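Local structure of D-glycero-beta-D-manno-heptose-1,7-bisphosphate 7-phosphatase (Mesorhizobium loti, 2O2X) at residues 14-25 and 111-120. The protein removes the C-7 phosphate from D-glycero-beta-D-manno-heptose 1,7-bisphosphate, a magnesium-dependent step in the synthesis of ADP-heptose. Numbering follows the deposited sequence.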
ATOM      1  N   GLU A  14     -12.005 -13.887   1.356  1.00 14.98           N
ATOM      2  CA  GLU A  14     -12.967 -14.274   0.330  1.00 17.25           C
ATOM      3  C   GLU A  14     -12.158 -14.566  -0.924  1.00 14.82           C
ATOM      4  O   GLU A  14     -10.940 -14.351  -0.926  1.00 14.03           O
ATOM      5  CB  GLU A  14     -14.042 -13.211   0.120  1.00 19.84           C
ATOM      6  CG  GLU A  14     -13.539 -11.839  -0.040  1.00 17.00           C
ATOM      7  CD  GLU A  14     -14.665 -10.837  -0.260  1.00 21.73           C
ATOM      8  OE1 GLU A  14     -15.164 -10.744  -1.391  1.00 19.98           O
ATOM      9  OE2 GLU A  14     -15.040 -10.127   0.686  1.00 30.55           O
ATOM     10  N   PRO A  15     -12.786 -15.116  -1.982  1.00 14.21           N
ATOM     11  CA  PRO A  15     -11.944 -15.628  -3.056  1.00 11.83           C
ATOM     12  C   PRO A  15     -11.003 -14.584  -3.680  1.00 10.56           C
ATOM     13  O   PRO A  15      -9.954 -14.956  -4.166  1.00 11.61           O
ATOM     14  CB  PRO A  15     -12.952 -16.121  -4.086  1.00 13.98           C
ATOM     15  CG  PRO A  15     -14.141 -16.486  -3.242  1.00 14.74           C
ATOM     16  CD  PRO A  15     -14.218 -15.445  -2.212  1.00 15.47           C
ATOM     17  N   GLY A  16     -11.378 -13.312  -3.639  1.00 11.19           N
ATOM     18  CA  GLY A  16     -10.547 -12.274  -4.236  1.00  9.52           C
ATOM     19  C   GLY A  16      -9.916 -11.299  -3.259  1.00  9.19           C
ATOM     20  O   GLY A  16      -9.466 -10.237  -3.680  1.00  8.80           O
ATOM     21  N   VAL A  17      -9.851 -11.627  -1.957  1.00  9.11           N
ATOM     22  CA  VAL A  17      -9.273 -10.727  -0.969  1.00  8.61           C
ATOM     23  C   VAL A  17      -8.320 -11.438  -0.036  1.00  9.77           C
ATOM     24  O   VAL A  17      -8.690 -12.419   0.621  1.00 10.18           O
ATOM     25  CB  VAL A  17     -10.327  -9.988  -0.144  1.00 10.81           C
ATOM     26  CG1 VAL A  17      -9.641  -9.017   0.825  1.00 12.88           C
ATOM     27  CG2 VAL A  17     -11.327  -9.271  -1.035  1.00 10.99           C
ATOM     28  N   TRP A  18      -7.106 -10.903   0.056  1.00  8.70           N
ATOM     29  CA  TRP A  18      -6.018 -11.416   0.879  1.00  8.82           C
ATOM     30  C   TRP A  18      -5.726 -10.382   1.945  1.00  9.27           C
ATOM     31  O   TRP A  18      -5.481  -9.211   1.611  1.00  8.76           O
ATOM     32  CB  TRP A  18      -4.798 -11.596  -0.016  1.00  8.63           C
ATOM     33  CG  TRP A  18      -3.465 -11.962   0.602  1.00 10.23           C
ATOM     34  CD1 TRP A  18      -2.694 -11.208   1.420  1.00 10.22           C
ATOM     35  CD2 TRP A  18      -2.695 -13.137   0.317  1.00 11.11           C
ATOM     36  NE1 TRP A  18      -1.542 -11.866   1.728  1.00 10.31           N
ATOM     37  CE2 TRP A  18      -1.502 -13.045   1.047  1.00 10.13           C
ATOM     38  CE3 TRP A  18      -2.913 -14.264  -0.474  1.00 12.85           C
ATOM     39  CZ2 TRP A  18      -0.533 -14.048   1.028  1.00 14.01           C
ATOM     40  CZ3 TRP A  18      -1.956 -15.239  -0.509  1.00 15.16           C
ATOM     41  CH2 TRP A  18      -0.783 -15.131   0.239  1.00 13.28           C
ATOM     42  N   ILE A  19      -5.707 -10.772   3.220  1.00  9.61           N
ATOM     43  CA  ILE A  19      -5.393  -9.860   4.314  1.00 11.08           C
ATOM     44  C   ILE A  19      -4.452 -10.575   5.267  1.00 12.40           C
ATOM     45  O   ILE A  19      -4.784 -11.647   5.795  1.00 11.00           O
ATOM     46  CB  ILE A  19      -6.637  -9.404   5.074  1.00 10.22           C
ATOM     47  CG1 ILE A  19      -7.660  -8.799   4.108  1.00 11.89           C
ATOM     48  CG2 ILE A  19      -6.239  -8.400   6.160  1.00 12.34           C
ATOM     49  CD1 ILE A  19      -8.917  -8.257   4.763  1.00 14.86           C
ATOM     50  N   GLU A  20      -3.278  -9.994   5.483  1.00 10.78           N
ATOM     51  CA  GLU A  20      -2.188 -10.686   6.174  1.00 13.11           C
ATOM     52  C   GLU A  20      -1.443  -9.704   7.072  1.00 13.74           C
ATOM     53  O   GLU A  20      -0.881  -8.712   6.591  1.00 11.66           O
ATOM     54  CB  GLU A  20      -1.215 -11.227   5.122  1.00 13.97           C
ATOM     55  CG  GLU A  20      -0.059 -11.995   5.640  1.00 18.90           C
ATOM     56  CD  GLU A  20       0.910 -12.391   4.558  1.00 16.96           C
ATOM     57  OE1 GLU A  20       0.856 -11.834   3.413  1.00 14.38           O
ATOM     58  OE2 GLU A  20       1.789 -13.208   4.895  1.00 21.35           O
ATOM     59  N   ARG A  21      -1.396  -9.991   8.372  1.00 12.34           N
ATOM     60  CA  ARG A  21      -0.550  -9.245   9.304  1.00 12.89           C
ATOM     61  C   ARG A  21       0.886  -9.732   9.118  1.00 11.13           C
ATOM     62  O   ARG A  21       1.121 -10.939   8.993  1.00 13.42           O
ATOM     63  CB  ARG A  21      -1.026  -9.448  10.742  1.00 12.85           C
ATOM     64  CG  ARG A  21      -0.326  -8.624  11.788  1.00 15.29           C
ATOM     65  CD  ARG A  21      -0.733  -7.159  11.792  1.00 14.94           C
ATOM     66  NE  ARG A  21      -0.321  -6.561  13.066  1.00 23.06           N
ATOM     67  CZ  ARG A  21       0.905  -6.131  13.309  1.00 22.37           C
ATOM     68  NH1 ARG A  21       1.838  -6.195  12.368  1.00 22.16           N
ATOM     69  NH2 ARG A  21       1.205  -5.622  14.487  1.00 27.55           N
ATOM     70  N   ILE A  22       1.840  -8.802   9.033  1.00 11.68           N
ATOM     71  CA  ILE A  22       3.251  -9.107   8.779  1.00 11.50           C
ATOM     72  C   ILE A  22       4.071  -8.769  10.009  1.00 13.33           C
ATOM     73  O   ILE A  22       4.023  -7.654  10.509  1.00 12.60           O
ATOM     74  CB  ILE A  22       3.811  -8.273   7.613  1.00 12.69           C
ATOM     75  CG1 ILE A  22       3.038  -8.528   6.324  1.00 11.94           C
ATOM     76  CG2 ILE A  22       5.289  -8.525   7.401  1.00 14.15           C
ATOM     77  CD1 ILE A  22       3.108  -9.898   5.775  1.00 12.20           C
ATOM     78  N   GLY A  23       4.858  -9.719  10.486  1.00 15.95           N
ATOM     79  CA  GLY A  23       5.793  -9.432  11.575  1.00 19.37           C
ATOM     80  C   GLY A  23       5.026  -9.360  12.863  1.00 19.58           C
ATOM     81  O   GLY A  23       3.813  -9.581  12.908  1.00 22.02           O
ATOM     82  N   GLY A  24       5.725  -9.013  13.923  1.00 22.61           N
ATOM     83  CA  GLY A  24       5.104  -9.077  15.243  1.00 25.82           C
ATOM     84  C   GLY A  24       5.314  -7.827  16.035  1.00 27.31           C
ATOM     85  O   GLY A  24       5.322  -7.875  17.267  1.00 28.89           O
ATOM     86  N   ARG A  25       5.499  -6.698  15.349  1.00 24.92           N
ATOM     87  CA  ARG A  25       5.620  -5.430  16.046  1.00 25.08           C
ATOM     88  C   ARG A  25       4.277  -5.077  16.643  1.00 25.08           C
ATOM     89  O   ARG A  25       3.246  -5.428  16.106  1.00 24.81           O
ATOM     90  CB  ARG A  25       6.126  -4.343  15.130  1.00 23.40           C
ATOM     91  CG  ARG A  25       7.564  -4.527  14.761  1.00 22.84           C
ATOM     92  CD  ARG A  25       7.947  -3.775  13.515  1.00 18.39           C
ATOM     93  NE  ARG A  25       7.424  -4.401  12.279  1.00 16.06           N
ATOM     94  CZ  ARG A  25       7.931  -5.472  11.680  1.00 17.30           C
ATOM     95  NH1 ARG A  25       8.967  -6.125  12.195  1.00 18.04           N
ATOM     96  NH2 ARG A  25       7.360  -5.935  10.572  1.00 13.08           N
ATOM     97  N   PHE A 111      10.793  -2.886   6.794  1.00 11.87           N
ATOM     98  CA  PHE A 111       9.707  -3.847   6.878  1.00 11.83           C
ATOM     99  C   PHE A 111       8.343  -3.191   6.725  1.00 11.70           C
ATOM    100  O   PHE A 111       8.196  -1.969   6.804  1.00 10.22           O
ATOM    101  CB  PHE A 111       9.768  -4.603   8.211  1.00 13.85           C
ATOM    102  CG  PHE A 111      10.070  -3.744   9.355  1.00 17.07           C
ATOM    103  CD1 PHE A 111       9.086  -2.994   9.958  1.00 17.66           C
ATOM    104  CD2 PHE A 111      11.374  -3.631   9.833  1.00 18.64           C
ATOM    105  CE1 PHE A 111       9.376  -2.161  11.046  1.00 23.36           C
ATOM    106  CE2 PHE A 111      11.662  -2.814  10.912  1.00 22.06           C
ATOM    107  CZ  PHE A 111      10.668  -2.077  11.518  1.00 20.84           C
ATOM    108  N   VAL A 112       7.351  -4.046   6.507  1.00 11.18           N
ATOM    109  CA  VAL A 112       5.962  -3.618   6.528  1.00  8.78           C
ATOM    110  C   VAL A 112       5.230  -4.410   7.615  1.00  9.80           C
ATOM    111  O   VAL A 112       5.772  -5.368   8.193  1.00 10.95           O
ATOM    112  CB  VAL A 112       5.275  -3.777   5.170  1.00  9.28           C
ATOM    113  CG1 VAL A 112       6.116  -3.148   4.037  1.00 10.92           C
ATOM    114  CG2 VAL A 112       4.963  -5.203   4.849  1.00 10.37           C
ATOM    115  N   ASP A 113       4.007  -3.980   7.908  1.00  8.01           N
ATOM    116  CA  ASP A 113       3.222  -4.500   9.041  1.00 10.77           C
ATOM    117  C   ASP A 113       1.906  -5.170   8.664  1.00  9.61           C
ATOM    118  O   ASP A 113       1.319  -5.914   9.450  1.00  9.35           O
ATOM    119  CB  ASP A 113       3.012  -3.366  10.011  1.00  9.49           C
ATOM    120  CG  ASP A 113       4.332  -2.806  10.488  1.00 10.41           C
ATOM    121  OD1 ASP A 113       5.047  -3.583  11.199  1.00 12.28           O
ATOM    122  OD2 ASP A 113       4.694  -1.665  10.105  1.00 11.81           O
HETATM  123  N   MSE A 114       1.430  -4.928   7.447  1.00  9.26           N
HETATM  124  CA  MSE A 114       0.217  -5.595   6.985  1.00  9.59           C
HETATM  125  C   MSE A 114       0.207  -5.537   5.458  1.00  8.63           C
HETATM  126  O   MSE A 114       0.688  -4.555   4.863  1.00  9.51           O
HETATM  127  CB  MSE A 114      -1.021  -4.926   7.565  1.00  8.81           C
HETATM  128  CG  MSE A 114      -2.321  -5.579   7.191  1.00  8.23           C
HETATM  129 SE   MSE A 114      -3.883  -4.914   8.104  0.75 12.65          SE
HETATM  130  CE  MSE A 114      -3.641  -5.846   9.770  1.00 18.85           C
ATOM    131  N   VAL A 115      -0.318  -6.588   4.842  1.00  7.56           N
ATOM    132  CA  VAL A 115      -0.557  -6.612   3.385  1.00  7.93           C
ATOM    133  C   VAL A 115      -2.020  -6.927   3.110  1.00  8.87           C
ATOM    134  O   VAL A 115      -2.529  -7.942   3.608  1.00  8.47           O
ATOM    135  CB  VAL A 115       0.317  -7.682   2.693  1.00 10.55           C
ATOM    136  CG1 VAL A 115      -0.001  -7.780   1.191  1.00 12.11           C
ATOM    137  CG2 VAL A 115       1.803  -7.390   2.910  1.00 12.23           C
ATOM    138  N   LEU A 116      -2.684  -6.082   2.320  1.00  7.78           N
ATOM    139  CA  LEU A 116      -4.013  -6.358   1.778  1.00  7.46           C
ATOM    140  C   LEU A 116      -3.937  -6.341   0.265  1.00  6.56           C
ATOM    141  O   LEU A 116      -3.243  -5.506  -0.325  1.00  8.18           O
ATOM    142  CB  LEU A 116      -5.082  -5.395   2.265  1.00  9.54           C
ATOM    143  CG  LEU A 116      -5.162  -5.253   3.792  1.00  7.64           C
ATOM    144  CD1 LEU A 116      -4.320  -4.107   4.291  1.00  9.23           C
ATOM    145  CD2 LEU A 116      -6.601  -4.955   4.229  1.00  9.97           C
ATOM    146  N   ALA A 117      -4.611  -7.289  -0.369  1.00  6.14           N
ATOM    147  CA  ALA A 117      -4.642  -7.374  -1.811  1.00  7.05           C
ATOM    148  C   ALA A 117      -6.019  -7.773  -2.307  1.00  7.16           C
ATOM    149  O   ALA A 117      -6.732  -8.567  -1.655  1.00  7.96           O
ATOM    150  CB  ALA A 117      -3.608  -8.370  -2.314  1.00  8.15           C
ATOM    151  N   CYS A 118      -6.396  -7.206  -3.435  1.00  8.70           N
ATOM    152  CA  CYS A 118      -7.719  -7.413  -4.047  1.00  7.36           C
ATOM    153  C   CYS A 118      -7.572  -7.870  -5.484  1.00  7.59           C
ATOM    154  O   CYS A 118      -7.004  -7.149  -6.301  1.00  9.01           O
ATOM    155  CB  CYS A 118      -8.539  -6.152  -3.996  1.00  7.84           C
ATOM    156  SG  CYS A 118     -10.226  -6.467  -4.652  1.00 11.51           S
ATOM    157  N   ALA A 119      -8.112  -9.055  -5.793  1.00  8.07           N
ATOM    158  CA  ALA A 119      -7.993  -9.673  -7.126  1.00  8.81           C
ATOM    159  C   ALA A 119      -9.090  -9.261  -8.096  1.00 10.09           C
ATOM    160  O   ALA A 119      -8.918  -9.409  -9.310  1.00 11.58           O
ATOM    161  CB  ALA A 119      -7.993 -11.164  -6.996  1.00 10.39           C
ATOM    162  N   TYR A 120     -10.227  -8.817  -7.580  1.00  9.63           N
ATOM    163  CA  TYR A 120     -11.422  -8.642  -8.405  1.00  9.65           C
ATOM    164  C   TYR A 120     -11.241  -7.581  -9.482  1.00 10.77           C
ATOM    165  O   TYR A 120     -10.714  -6.487  -9.224  1.00 13.26           O
ATOM    166  CB  TYR A 120     -12.594  -8.230  -7.533  1.00 10.35           C
ATOM    167  CG  TYR A 120     -12.987  -9.237  -6.462  1.00 10.10           C
ATOM    168  CD1 TYR A 120     -13.332 -10.543  -6.792  1.00 12.32           C
ATOM    169  CD2 TYR A 120     -13.053  -8.871  -5.121  1.00 12.83           C
ATOM    170  CE1 TYR A 120     -13.719 -11.472  -5.795  1.00 12.19           C
ATOM    171  CE2 TYR A 120     -13.444  -9.790  -4.126  1.00 12.27           C
ATOM    172  CZ  TYR A 120     -13.774 -11.071  -4.477  1.00 14.90           C
ATOM    173  OH  TYR A 120     -14.141 -11.971  -3.492  1.00 16.02           O
TER
HETATM  174  O   HOH W   1       4.475  -5.957  12.472  1.00 13.52           O
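A bend at chi3 (-74°) in Arg25 lays its guanidinium flat on the ring of Phe111, while Asp113, its CG beside the backbone N (chi1 -59°), turns OD1 to meet Arg25 NE. These groups close one end of an antiparallel ladder in the HAD-like sheet, where strand 17-21 pairs with 114-118, which in turn runs parallel to 75-80. The stack is an off-centre cation-pi contact, Arg25 CZ standing 3.8 Å from the Phe111 ring centroid with the planes 28° apart. In the salt bridge, Arg25 NE reaches Asp113 OD1 at 2.7 Å in a nearly straight bond; OD2 of the same carboxylate takes the backbone N of Val75. Asp113 O accepts from both Ile22 N and Arg21 NH1. Along the ladder, Trp18 and Ala117 exchange two backbone bonds, as do Glu20 and Val115. Ile19 CG2 packs on Leu116 CD2 (4.0 Å), on the face covered by helix 141-150, whereas Trp18 and Val115 face helix 91-107. The ladder runs close to the probable substrate site, with Ala117 touching Thr79. At the far end, Gly16 CA sits over one face of the Tyr120 ring, and Tyr120 OH donates to the anti lone pair of Glu14 OE1 at 2.6 Å.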